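Local coordinates for protein quinoline 2-oxidoreductase large subunit (Pseudomonas putida, PDB 1T3Q) that carries the molybdenum and molybdopterin cytosine dinucleotide cofactor of a molybdenum hydroxylase that probably oxidises quinoline at carbon 2, at residues V343-V347 and Y348-A352; L393-P397 and F398-R402; Q685-G688 and Q689-E693; D759-A762 and H763-V766; V771-P775 and E776-R780. All blocks are in the same frame, centred on the assembly; numbering follows the deposited sequence.

Contact 1: V343-V347 and Y348-A352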
loop_
_atom_site.group_PDB
_atom_site.type_symbol
_atom_site.label_atom_id
_atom_site.label_comp_id
_atom_site.label_asym_id
_atom_site.label_seq_id
_atom_site.Cartn_x
_atom_site.Cartn_y
_atom_site.Cartn_z
ATOM N N VAL B 343 38.673 2.780 21.485
ATOM C CA VAL B 343 39.149 4.031 20.890
ATOM C C VAL B 343 39.499 5.082 21.941
ATOM O O VAL B 343 39.507 6.280 21.653
ATOM C CB VAL B 343 38.082 4.639 19.942
ATOM C CG1 VAL B 343 37.753 3.660 18.814
ATOM C CG2 VAL B 343 36.828 4.982 20.725
ATOM N N ILE B 344 39.804 4.630 23.153
ATOM C CA ILE B 344 40.121 5.530 24.261
ATOM C C ILE B 344 41.324 6.464 24.037
ATOM O O ILE B 344 41.401 7.530 24.653
ATOM C CB ILE B 344 40.337 4.721 25.573
ATOM C CG1 ILE B 344 40.174 5.633 26.788
ATOM C CG2 ILE B 344 41.724 4.090 25.589
ATOM C CD1 ILE B 344 38.731 6.049 27.041
ATOM N N LEU B 345 42.255 6.082 23.167
ATOM C CA LEU B 345 43.425 6.921 22.910
ATOM C C LEU B 345 43.104 8.008 21.899
ATOM O O LEU B 345 43.862 8.966 21.730
ATOM C CB LEU B 345 44.594 6.082 22.391
ATOM C CG LEU B 345 45.077 4.998 23.354
ATOM C CD1 LEU B 345 46.272 4.271 22.753
ATOM C CD2 LEU B 345 45.448 5.638 24.679
ATOM N N GLY B 346 41.976 7.840 21.224
ATOM C CA GLY B 346 41.564 8.808 20.233
ATOM C C GLY B 346 42.636 9.181 19.226
ATOM O O GLY B 346 43.197 8.339 18.527
ATOM N N VAL B 347 42.937 10.469 19.192
ATOM C CA VAL B 347 43.883 11.052 18.254
ATOM C C VAL B 347 45.329 11.167 18.760
ATOM O O VAL B 347 46.213 11.646 18.041
ATOM C CB VAL B 347 43.325 12.451 17.875
ATOM C CG1 VAL B 347 44.240 13.552 18.333
ATOM C CG2 VAL B 347 43.023 12.505 16.420
ATOM N N TYR B 348 45.576 10.683 19.973
ATOM C CA TYR B 348 46.880 10.834 20.601
ATOM C C TYR B 348 47.817 9.639 20.655
ATOM O O TYR B 348 47.398 8.489 20.557
ATOM C CB TYR B 348 46.665 11.350 22.022
ATOM C CG TYR B 348 45.668 12.488 22.097
ATOM C CD1 TYR B 348 46.055 13.801 21.832
ATOM C CD2 TYR B 348 44.329 12.245 22.407
ATOM C CE1 TYR B 348 45.129 14.848 21.878
ATOM C CE2 TYR B 348 43.398 13.279 22.454
ATOM C CZ TYR B 348 43.804 14.575 22.190
ATOM O OH TYR B 348 42.879 15.596 22.237
ATOM N N LYS B 349 49.098 9.944 20.826
ATOM C CA LYS B 349 50.133 8.932 20.938
ATOM C C LYS B 349 50.422 8.732 22.427
ATOM O O LYS B 349 50.957 9.616 23.093
ATOM C CB LYS B 349 51.394 9.384 20.189
ATOM C CG LYS B 349 51.189 9.493 18.678
ATOM C CD LYS B 349 52.477 9.808 17.920
ATOM C CE LYS B 349 52.948 11.233 18.145
ATOM N NZ LYS B 349 54.162 11.544 17.330
ATOM N N VAL B 350 50.032 7.573 22.946
ATOM C CA VAL B 350 50.235 7.227 24.351
ATOM C C VAL B 350 50.884 5.846 24.343
ATOM O O VAL B 350 50.227 4.848 24.057
ATOM C CB VAL B 350 48.886 7.159 25.113
ATOM C CG1 VAL B 350 49.139 6.954 26.599
ATOM C CG2 VAL B 350 48.088 8.441 24.877
ATOM N N PRO B 351 52.184 5.774 24.668
ATOM C CA PRO B 351 52.949 4.522 24.688
ATOM C C PRO B 351 52.542 3.421 25.668
ATOM O O PRO B 351 52.676 2.237 25.352
ATOM C CB PRO B 351 54.376 5.005 24.917
ATOM C CG PRO B 351 54.174 6.183 25.807
ATOM C CD PRO B 351 53.007 6.895 25.158
ATOM N N ALA B 352 52.057 3.790 26.849
ATOM C CA ALA B 352 51.658 2.786 27.835
ATOM C C ALA B 352 50.183 2.918 28.194
ATOM O O ALA B 352 49.728 3.988 28.601
ATOM C CB ALA B 352 52.512 2.913 29.090
HETATM O O HOH W 1 45.755 7.220 18.792
#
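Tyr348 folds back on the turn just before it and lays its ring against Val347. Tyr348 CB sits 3.7 Å from Leu345 O. With chi1 at -46°, CG stands opposite the carbonyl carbon and beside the backbone N, which carries the ring over residues 345-347. Tyr348 CD2 then comes within 3.4 Å of Leu345 O, which lies at the ring edge near its plane, while one face receives Val347 CG1 in a CH-pi contact, 3.8 Å from the ring centroid and 9° off the normal. The backbone here forms two overlapping beta turns, type I from Val343 to Gly346 and type II' from Leu345 to Tyr348, with Gly346 supplying the positive phi of the second. Tyr348 N closes that turn on Leu345 O at 3.0 Å, and a water donates to both Gly346 O and Tyr348 O. At the tip, OH is hydrogen-bonded to Glu383 OE1 and weakly to Arg401 NE. A phenylalanine here could still lie on Val347 but would probably leave Glu383 of helix 375-393 without the hydroxyl that ties it to this loop. Farther along, Leu345 CD2 meets Val350 CB at 3.8 Å, next to Leu315 of strand 312-322.

Contact 2: L393-P397 and F398-R402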
loop_
_atom_site.group_PDB
_atom_site.type_symbol
_atom_site.label_atom_id
_atom_site.label_comp_id
_atom_site.label_asym_id
_atom_site.label_seq_id
_atom_site.Cartn_x
_atom_site.Cartn_y
_atom_site.Cartn_z
ATOM N N LEU B 393 50.441 22.712 33.692
ATOM C CA LEU B 393 51.748 23.016 33.110
ATOM C C LEU B 393 51.865 24.435 32.558
ATOM O O LEU B 393 52.955 24.881 32.199
ATOM C CB LEU B 393 52.057 22.012 31.997
ATOM C CG LEU B 393 52.193 20.562 32.468
ATOM C CD1 LEU B 393 52.298 19.636 31.272
ATOM C CD2 LEU B 393 53.420 20.439 33.367
ATOM N N GLY B 394 50.748 25.145 32.485
ATOM C CA GLY B 394 50.791 26.496 31.959
ATOM C C GLY B 394 50.824 26.504 30.442
ATOM O O GLY B 394 51.313 27.456 29.829
ATOM N N LEU B 395 50.317 25.437 29.834
ATOM C CA LEU B 395 50.262 25.321 28.379
ATOM C C LEU B 395 48.820 25.557 27.956
ATOM O O LEU B 395 47.902 25.342 28.741
ATOM C CB LEU B 395 50.669 23.916 27.928
ATOM C CG LEU B 395 52.083 23.396 28.184
ATOM C CD1 LEU B 395 52.135 21.922 27.821
ATOM C CD2 LEU B 395 53.088 24.192 27.364
ATOM N N SER B 396 48.613 25.997 26.720
ATOM C CA SER B 396 47.253 26.208 26.253
ATOM C C SER B 396 46.718 24.818 25.937
ATOM O O SER B 396 47.492 23.896 25.671
ATOM C CB SER B 396 47.233 27.054 24.982
ATOM O OG SER B 396 47.435 26.246 23.836
ATOM N N PRO B 397 45.390 24.643 25.973
ATOM C CA PRO B 397 44.824 23.324 25.672
ATOM C C PRO B 397 45.139 22.888 24.242
ATOM O O PRO B 397 45.160 21.698 23.934
ATOM C CB PRO B 397 43.325 23.525 25.915
ATOM C CG PRO B 397 43.126 24.998 25.654
ATOM C CD PRO B 397 44.333 25.608 26.323
ATOM N N PHE B 398 45.380 23.859 23.366
ATOM C CA PHE B 398 45.701 23.544 21.986
ATOM C C PHE B 398 47.142 23.059 21.869
ATOM O O PHE B 398 47.429 22.120 21.131
ATOM C CB PHE B 398 45.497 24.770 21.090
ATOM C CG PHE B 398 44.124 25.356 21.185
ATOM C CD1 PHE B 398 43.869 26.434 22.028
ATOM C CD2 PHE B 398 43.071 24.805 20.465
ATOM C CE1 PHE B 398 42.577 26.955 22.155
ATOM C CE2 PHE B 398 41.777 25.319 20.584
ATOM C CZ PHE B 398 41.534 26.395 21.434
ATOM N N GLU B 399 48.039 23.697 22.613
ATOM C CA GLU B 399 49.457 23.347 22.575
ATOM C C GLU B 399 49.751 21.956 23.136
ATOM O O GLU B 399 50.537 21.210 22.556
ATOM C CB GLU B 399 50.275 24.402 23.332
ATOM C CG GLU B 399 51.790 24.152 23.381
ATOM C CD GLU B 399 52.421 23.978 22.009
ATOM O OE1 GLU B 399 51.992 24.659 21.054
ATOM O OE2 GLU B 399 53.363 23.165 21.884
ATOM N N ILE B 400 49.133 21.596 24.258
ATOM C CA ILE B 400 49.402 20.275 24.816
ATOM C C ILE B 400 48.942 19.182 23.849
ATOM O O ILE B 400 49.532 18.096 23.802
ATOM C CB ILE B 400 48.739 20.076 26.198
ATOM C CG1 ILE B 400 49.338 18.836 26.873
ATOM C CG2 ILE B 400 47.224 19.927 26.054
ATOM C CD1 ILE B 400 49.000 18.709 28.345
ATOM N N ARG B 401 47.904 19.468 23.067
ATOM C CA ARG B 401 47.414 18.498 22.097
ATOM C C ARG B 401 48.366 18.377 20.905
ATOM O O ARG B 401 48.586 17.280 20.398
ATOM C CB ARG B 401 45.994 18.864 21.646
ATOM C CG ARG B 401 44.946 18.568 22.720
ATOM C CD ARG B 401 43.554 19.035 22.320
ATOM N NE ARG B 401 42.519 18.590 23.258
ATOM C CZ ARG B 401 42.301 19.110 24.463
ATOM N NH1 ARG B 401 43.044 20.115 24.909
ATOM N NH2 ARG B 401 41.319 18.627 25.221
ATOM N N ARG B 402 48.941 19.495 20.464
ATOM C CA ARG B 402 49.890 19.459 19.350
ATOM C C ARG B 402 51.070 18.550 19.680
ATOM O O ARG B 402 51.636 17.906 18.800
ATOM C CB ARG B 402 50.456 20.848 19.053
ATOM C CG ARG B 402 49.457 21.856 18.550
ATOM C CD ARG B 402 50.174 23.102 18.047
ATOM N NE ARG B 402 49.210 24.113 17.635
ATOM C CZ ARG B 402 48.790 25.103 18.412
ATOM N NH1 ARG B 402 49.259 25.229 19.646
ATOM N NH2 ARG B 402 47.878 25.953 17.960
HETATM O O HOH W 2 48.282 27.487 21.495
#
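Ser396 caps the helix that follows it, and its side chain carries the first group of polar contacts. With chi1 at 85°, Ser396 OG lies between its own backbone N and carbonyl carbon, where it accepts from Glu399 N at 2.9 Å and weakly from Phe398 N: the N-cap bond. Ser396 O takes Ile400 N at 3.2 Å, the first full helical bond. The arginines form a second set. The Arg401 side chain is extended from CG to NE and turns only at its guanidinium, where NH1 donates to Pro397 O at 2.8 Å; the oxygen lies in the guanidinium plane, although the donor stands above the carbonyl plane. Arg401 also pairs with Asp387 through NH1 and Glu383 through NH2, so a leucine in its place would probably leave both carboxylates short of a positive partner. Arg402 NH1 meets Glu399 OE1 in a salt bridge of 3.1 Å, Glu399 OE2 pairs with Arg403, and a water links Arg402 NH1 to Ser396 OG. Apolar contacts are looser: Leu395 CD1 approaches Ile400 CB at 4.2 Å, and Pro397 lies alongside Phe398. This short helix follows the Schellman end of helix 375-393 and packs against that helix through Ile400, against helix 426-437 through Phe398, and against Val460 of strand 454-467.

Contact 3: Q685-G688 and Q689-E693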
loop_
_atom_site.group_PDB
_atom_site.type_symbol
_atom_site.label_atom_id
_atom_site.label_comp_id
_atom_site.label_asym_id
_atom_site.label_seq_id
_atom_site.Cartn_x
_atom_site.Cartn_y
_atom_site.Cartn_z
ATOM N N GLN B 685 22.170 18.022 21.034
ATOM C CA GLN B 685 22.003 16.846 21.883
ATOM C C GLN B 685 23.132 16.760 22.905
ATOM O O GLN B 685 22.921 16.304 24.031
ATOM C CB GLN B 685 21.941 15.569 21.035
ATOM C CG GLN B 685 20.612 15.407 20.297
ATOM C CD GLN B 685 20.591 14.212 19.363
ATOM O OE1 GLN B 685 21.549 13.971 18.638
ATOM N NE2 GLN B 685 19.487 13.471 19.365
ATOM N N ALA B 686 24.324 17.213 22.513
ATOM C CA ALA B 686 25.496 17.212 23.390
ATOM C C ALA B 686 25.282 18.166 24.562
ATOM O O ALA B 686 25.647 17.870 25.700
ATOM C CB ALA B 686 26.744 17.626 22.600
ATOM N N ILE B 687 24.703 19.326 24.276
ATOM C CA ILE B 687 24.420 20.301 25.315
ATOM C C ILE B 687 23.358 19.701 26.238
ATOM O O ILE B 687 23.380 19.902 27.456
ATOM C CB ILE B 687 23.910 21.615 24.691
ATOM C CG1 ILE B 687 25.081 22.328 24.011
ATOM C CG2 ILE B 687 23.254 22.494 25.756
ATOM C CD1 ILE B 687 24.661 23.468 23.083
ATOM N N GLY B 688 22.435 18.954 25.644
ATOM C CA GLY B 688 21.395 18.315 26.429
ATOM C C GLY B 688 22.022 17.327 27.402
ATOM O O GLY B 688 21.810 17.414 28.611
ATOM N N GLN B 689 22.820 16.400 26.883
ATOM C CA GLN B 689 23.460 15.398 27.744
ATOM C C GLN B 689 24.327 16.002 28.843
ATOM O O GLN B 689 24.297 15.548 29.990
ATOM C CB GLN B 689 24.336 14.440 26.927
ATOM C CG GLN B 689 24.966 13.340 27.799
ATOM C CD GLN B 689 26.094 12.583 27.119
ATOM O OE1 GLN B 689 26.567 11.562 27.633
ATOM N NE2 GLN B 689 26.541 13.083 25.972
ATOM N N THR B 690 25.095 17.031 28.506
ATOM C CA THR B 690 25.993 17.625 29.484
ATOM C C THR B 690 25.425 18.616 30.488
ATOM O O THR B 690 25.993 18.780 31.566
ATOM C CB THR B 690 27.204 18.297 28.786
ATOM O OG1 THR B 690 26.743 19.299 27.868
ATOM C CG2 THR B 690 28.019 17.253 28.032
ATOM N N LEU B 691 24.311 19.269 30.170
ATOM C CA LEU B 691 23.764 20.259 31.092
ATOM C C LEU B 691 22.318 20.086 31.525
ATOM O O LEU B 691 21.904 20.701 32.509
ATOM C CB LEU B 691 23.893 21.664 30.489
ATOM C CG LEU B 691 25.280 22.178 30.105
ATOM C CD1 LEU B 691 25.149 23.532 29.411
ATOM C CD2 LEU B 691 26.149 22.290 31.345
ATOM N N LEU B 692 21.562 19.242 30.828
ATOM C CA LEU B 692 20.135 19.104 31.121
ATOM C C LEU B 692 19.504 17.731 31.307
ATOM O O LEU B 692 18.667 17.545 32.192
ATOM C CB LEU B 692 19.350 19.796 30.007
ATOM C CG LEU B 692 19.613 21.282 29.776
ATOM C CD1 LEU B 692 19.134 21.681 28.388
ATOM C CD2 LEU B 692 18.906 22.080 30.859
ATOM N N GLU B 693 19.879 16.787 30.450
ATOM C CA GLU B 693 19.279 15.460 30.451
ATOM C C GLU B 693 19.780 14.372 31.386
ATOM O O GLU B 693 20.983 14.156 31.537
ATOM C CB GLU B 693 19.320 14.890 29.030
ATOM C CG GLU B 693 18.815 15.839 27.967
ATOM C CD GLU B 693 19.009 15.305 26.566
ATOM O OE1 GLU B 693 19.118 16.132 25.636
ATOM O OE2 GLU B 693 19.046 14.063 26.388
HETATM O O HOH W 3 21.383 14.070 24.665
#
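The C-terminal end of helix 672-692, where Gly688 meets Glu693, widens into a pi-type turn. Upstream the bonding is alpha-helical: Gln689 N donates to Gln685 O, and Leu691 N to Ile687 O. Gly688 O then accepts twice, from Leu692 N at 2.9 Å and from Glu693 N at 2.7 Å, the latter an almost straight bond (178°) to the fifth residue along. The two donors come from opposite faces of the carbonyl plane. Ala686 O is gripped similarly, by Thr690 N at 3.0 Å and by Thr690 OG1 at 2.8 Å, again from opposite faces; chi1 of 58° sets Thr690 OG1 between its own backbone N and carbonyl carbon, within range of the carbonyl one turn back. The Glu693 side chain runs extended back along the helix, and its OE1 lies 3.3 Å from Gly688 CA, where a side chain at the glycine would collide with it. A water donates to Gln685 O and to Glu693 OE2, joining the carboxylate to the preceding turn. OE1 itself forms a salt bridge with Arg143 of the small subunit, while Leu691 O accepts from Arg185 of the medium subunit. At the other end, Gln685 OE1 is hydrogen-bonded to Arg371, a residue of the molybdenum pocket. The i-to-i+5 bond from Glu693 N to Gly688 O is that of a pi-turn near the C-terminal end of a helix, here in the cofactor-binding domain between that pocket and two subunit interfaces.

Contact 4: D759-A762 and H763-V766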
loop_
_atom_site.group_PDB
_atom_site.type_symbol
_atom_site.label_atom_id
_atom_site.label_comp_id
_atom_site.label_asym_id
_atom_site.label_seq_id
_atom_site.Cartn_x
_atom_site.Cartn_y
_atom_site.Cartn_z
ATOM N N ASP B 759 36.897 24.499 33.014
ATOM C CA ASP B 759 37.790 25.632 32.803
ATOM C C ASP B 759 37.230 26.837 33.550
ATOM O O ASP B 759 37.975 27.609 34.153
ATOM C CB ASP B 759 37.895 25.971 31.317
ATOM C CG ASP B 759 38.933 27.048 31.040
ATOM O OD1 ASP B 759 40.113 26.824 31.377
ATOM O OD2 ASP B 759 38.571 28.114 30.497
ATOM N N ALA B 760 35.909 26.983 33.513
ATOM C CA ALA B 760 35.237 28.096 34.173
ATOM C C ALA B 760 35.439 28.092 35.683
ATOM O O ALA B 760 35.594 29.147 36.300
ATOM C CB ALA B 760 33.736 28.064 33.851
ATOM N N LEU B 761 35.445 26.902 36.272
ATOM C CA LEU B 761 35.592 26.766 37.717
ATOM C C LEU B 761 37.007 26.440 38.187
ATOM O O LEU B 761 37.257 26.337 39.389
ATOM C CB LEU B 761 34.631 25.686 38.220
ATOM C CG LEU B 761 33.156 25.891 37.860
ATOM C CD1 LEU B 761 32.346 24.686 38.303
ATOM C CD2 LEU B 761 32.643 27.162 38.517
ATOM N N ALA B 762 37.929 26.285 37.244
ATOM C CA ALA B 762 39.309 25.956 37.581
ATOM C C ALA B 762 39.924 26.871 38.641
ATOM O O ALA B 762 40.593 26.398 39.553
ATOM C CB ALA B 762 40.168 25.968 36.322
ATOM N N HIS B 763 39.689 28.174 38.530
ATOM C CA HIS B 763 40.263 29.113 39.489
ATOM C C HIS B 763 39.804 28.890 40.930
ATOM O O HIS B 763 40.435 29.378 41.869
ATOM C CB HIS B 763 39.977 30.560 39.063
ATOM C CG HIS B 763 38.549 30.978 39.230
ATOM N ND1 HIS B 763 37.527 30.470 38.456
ATOM C CD2 HIS B 763 37.976 31.869 40.072
ATOM C CE1 HIS B 763 36.387 31.032 38.814
ATOM N NE2 HIS B 763 36.631 31.886 39.793
ATOM N N LEU B 764 38.708 28.158 41.107
ATOM C CA LEU B 764 38.193 27.873 42.443
ATOM C C LEU B 764 38.732 26.533 42.925
ATOM O O LEU B 764 38.379 26.067 44.006
ATOM C CB LEU B 764 36.664 27.824 42.435
ATOM C CG LEU B 764 35.915 29.116 42.100
ATOM C CD1 LEU B 764 34.419 28.828 42.058
ATOM C CD2 LEU B 764 36.226 30.184 43.144
ATOM N N GLU B 765 39.591 25.923 42.111
ATOM C CA GLU B 765 40.187 24.627 42.424
ATOM C C GLU B 765 39.107 23.569 42.594
ATOM O O GLU B 765 39.185 22.707 43.465
ATOM C CB GLU B 765 41.049 24.723 43.688
ATOM C CG GLU B 765 42.232 25.665 43.530
ATOM C CD GLU B 765 43.224 25.579 44.677
ATOM O OE1 GLU B 765 44.186 26.376 44.684
ATOM O OE2 GLU B 765 43.048 24.718 45.568
ATOM N N VAL B 766 38.096 23.651 41.739
ATOM C CA VAL B 766 36.983 22.717 41.751
ATOM C C VAL B 766 36.865 22.041 40.389
ATOM O O VAL B 766 37.168 22.642 39.363
ATOM C CB VAL B 766 35.651 23.453 42.055
ATOM C CG1 VAL B 766 34.467 22.576 41.689
ATOM C CG2 VAL B 766 35.594 23.823 43.523
HETATM O O HOH W 4 38.664 29.218 35.975
#
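Leu764 N donates to Leu761 O at 2.9 Å and Glu765 N to Ala762 O at 2.8 Å, two successive bonds between residues three apart that tighten the chain as helix 744-761 gives out. Both donors stand well above the acceptor's carbonyl plane, by 48° and 55°, as suits such narrow turns. Glu765 then takes left-handed backbone angles, with positive phi, and Val766 leaves in an extended conformation toward strand 770-771. A water sits beside the last turn: it accepts from His763 N at 2.9 Å, donates to Asp759 O, and donates weakly to Ala760 O. Among the side chains, His763 is the one that folds back. Its CG lies between the backbone N and the carbonyl carbon (chi1 72°), which turns the ring toward the helix end, so that Ala760 O sits in the ring plane at the edge, 3.2 Å from His763 CE1. Leu764 CG covers one ring face, 3.7 Å above the plane and offset toward the rim, and Tyr455 meets the ring in a T-shaped, edge-to-face contact. On the apolar side Leu761 CD2 and Leu764 CD1 approach each other at 4.3 Å, and both leucines pack on Ile782 of helix 775-783 and on Tyr455 of strand 454-467. The chemistry is therefore divided: carbonyls at the helix end are met by a water and by backbone N-H groups of the tightening chain, whereas the two leucines join the turn to its neighbours by apolar contact.

Contact 5: V771-P775 and E776-R780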
loop_
_atom_site.group_PDB
_atom_site.type_symbol
_atom_site.label_atom_id
_atom_site.label_comp_id
_atom_site.label_asym_id
_atom_site.label_seq_id
_atom_site.Cartn_x
_atom_site.Cartn_y
_atom_site.Cartn_z
ATOM N N VAL B 771 28.076 14.073 34.531
ATOM C CA VAL B 771 27.096 14.747 33.686
ATOM C C VAL B 771 25.747 14.091 33.979
ATOM O O VAL B 771 25.683 12.906 34.318
ATOM C CB VAL B 771 27.404 14.627 32.167
ATOM C CG1 VAL B 771 28.692 15.376 31.837
ATOM C CG2 VAL B 771 27.497 13.166 31.754
ATOM N N PRO B 772 24.650 14.853 33.858
ATOM C CA PRO B 772 24.627 16.266 33.464
ATOM C C PRO B 772 25.135 17.194 34.566
ATOM O O PRO B 772 25.009 16.893 35.751
ATOM C CB PRO B 772 23.155 16.501 33.151
ATOM C CG PRO B 772 22.480 15.660 34.202
ATOM C CD PRO B 772 23.289 14.369 34.158
ATOM N N ILE B 773 25.714 18.320 34.165
ATOM C CA ILE B 773 26.217 19.305 35.113
ATOM C C ILE B 773 25.058 20.250 35.397
ATOM O O ILE B 773 24.817 21.209 34.661
ATOM C CB ILE B 773 27.394 20.083 34.515
ATOM C CG1 ILE B 773 28.510 19.100 34.144
ATOM C CG2 ILE B 773 27.881 21.129 35.505
ATOM C CD1 ILE B 773 29.692 19.729 33.426
ATOM N N THR B 774 24.340 19.947 36.470
ATOM C CA THR B 774 23.165 20.696 36.888
ATOM C C THR B 774 23.509 21.790 37.892
ATOM O O THR B 774 24.616 21.832 38.416
ATOM C CB THR B 774 22.174 19.741 37.557
ATOM O OG1 THR B 774 22.777 19.209 38.744
ATOM C CG2 THR B 774 21.836 18.579 36.629
ATOM N N PRO B 775 22.567 22.708 38.156
ATOM C CA PRO B 775 22.884 23.757 39.129
ATOM C C PRO B 775 23.180 23.135 40.495
ATOM O O PRO B 775 24.001 23.646 41.260
ATOM C CB PRO B 775 21.630 24.641 39.125
ATOM C CG PRO B 775 20.560 23.771 38.529
ATOM C CD PRO B 775 21.290 22.984 37.479
ATOM N N GLU B 776 22.516 22.022 40.797
ATOM C CA GLU B 776 22.745 21.332 42.066
ATOM C C GLU B 776 24.205 20.878 42.143
ATOM O O GLU B 776 24.889 21.116 43.139
ATOM C CB GLU B 776 21.830 20.113 42.186
ATOM C CG GLU B 776 22.184 19.174 43.342
ATOM C CD GLU B 776 21.884 19.769 44.710
ATOM O OE1 GLU B 776 22.381 19.223 45.719
ATOM O OE2 GLU B 776 21.139 20.769 44.781
ATOM N N ARG B 777 24.682 20.228 41.084
ATOM C CA ARG B 777 26.057 19.736 41.063
ATOM C C ARG B 777 27.090 20.858 41.099
ATOM O O ARG B 777 28.147 20.711 41.708
ATOM C CB ARG B 777 26.281 18.830 39.849
ATOM C CG ARG B 777 25.579 17.484 39.993
ATOM C CD ARG B 777 25.989 16.472 38.930
ATOM N NE ARG B 777 25.501 15.138 39.276
ATOM C CZ ARG B 777 24.492 14.518 38.674
ATOM N NH1 ARG B 777 23.849 15.099 37.670
ATOM N NH2 ARG B 777 24.108 13.320 39.098
ATOM N N ILE B 778 26.780 21.977 40.454
ATOM C CA ILE B 778 27.687 23.120 40.448
ATOM C C ILE B 778 27.685 23.743 41.844
ATOM O O ILE B 778 28.731 24.115 42.368
ATOM C CB ILE B 778 27.243 24.185 39.424
ATOM C CG1 ILE B 778 27.339 23.614 38.006
ATOM C CG2 ILE B 778 28.097 25.439 39.572
ATOM C CD1 ILE B 778 26.921 24.583 36.925
ATOM N N PHE B 779 26.498 23.853 42.434
ATOM C CA PHE B 779 26.334 24.414 43.773
ATOM C C PHE B 779 27.151 23.599 44.773
ATOM O O PHE B 779 27.882 24.148 45.599
ATOM C CB PHE B 779 24.844 24.387 44.153
ATOM C CG PHE B 779 24.573 24.621 45.618
ATOM C CD1 PHE B 779 24.808 25.862 46.201
ATOM C CD2 PHE B 779 24.065 23.596 46.411
ATOM C CE1 PHE B 779 24.539 26.080 47.559
ATOM C CE2 PHE B 779 23.793 23.804 47.767
ATOM C CZ PHE B 779 24.030 25.047 48.341
ATOM N N ARG B 780 27.020 22.283 44.681
ATOM C CA ARG B 780 27.727 21.358 45.557
ATOM C C ARG B 780 29.242 21.437 45.366
ATOM O O ARG B 780 29.999 21.467 46.337
ATOM C CB ARG B 780 27.263 19.931 45.274
ATOM C CG ARG B 780 26.669 19.215 46.464
ATOM C CD ARG B 780 25.335 19.801 46.878
ATOM N NE ARG B 780 25.280 19.965 48.326
ATOM C CZ ARG B 780 24.161 20.049 49.039
ATOM N NH1 ARG B 780 24.233 20.201 50.351
ATOM N NH2 ARG B 780 22.978 19.967 48.450
#
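Ile773 and Ile778 make the close-packed side of this helix start, their side chains crossing at about a right angle with Ile773 CG2 3.6 Å from Ile778 CG1. Beside them Thr774 occupies the N-cap. Its OG1, held between its own backbone N and carbonyl carbon, accepts from Arg777 N at 3.2 Å and nearly straight (165°), while Thr774 O takes Ile778 N at 3.0 Å. Pro775 fills the first helical position, and its carbonyl accepts Phe779 N at 2.8 Å. The Arg777 side chain, extended from CG to NE, runs back past the cap: NH1 donates to Pro772 O at 2.9 Å, in the carbonyl plane though tilted from the guanidinium plane, lies 3.6 Å from Pro772 CD, and makes a long, weak ion pair with Glu694. The peptide bond before Pro772 is cis. Away from the isoleucines the contact is looser, its partly exposed charged side chains lying where the medium subunit approaches. Glu776, with its chain bent by the rotation about CB-CG (chi2 70°), uses the syn lone pair of OE1 to receive Arg780 NH2 at 2.9 Å in a salt bridge that lies close to the guanidinium plane. Phe779 CE2 stands over the centre of the Arg780 guanidinium, 3.9 Å above it. Ser260 of the medium subunit is hydrogen-bonded to Glu776 OE2, and its Asp262 pairs with Arg780 NH1. The Thr774 cap, followed by Pro775, is consistent with a well-defined helix start, while the ion pair one turn on is shared with the neighbouring subunit, where the charges of Glu776 and Arg780 probably moderate each other.

How the contacts relate
Contacts 1 and 3 are largely buried, whereas contacts 2, 4 and 5 are only partly so. Contacts 2 and 5 share a hydroxyl N-cap followed by proline, but the arginine bonds a carbonyl just after the cap in contact 2 and one before it in contact 5; the former is buried among acids, the latter partly exposed. Contacts 3 and 4 instead finish helices, one with a wide turn, the other with tight ones. Two pairs touch: contact 1 meets contact 2 through Tyr348 and Arg401, and contact 3 meets contact 5 through the backbones of Thr690 and Ile773. Contacts 3 and 5 alone reach other subunits, both meeting the medium subunit.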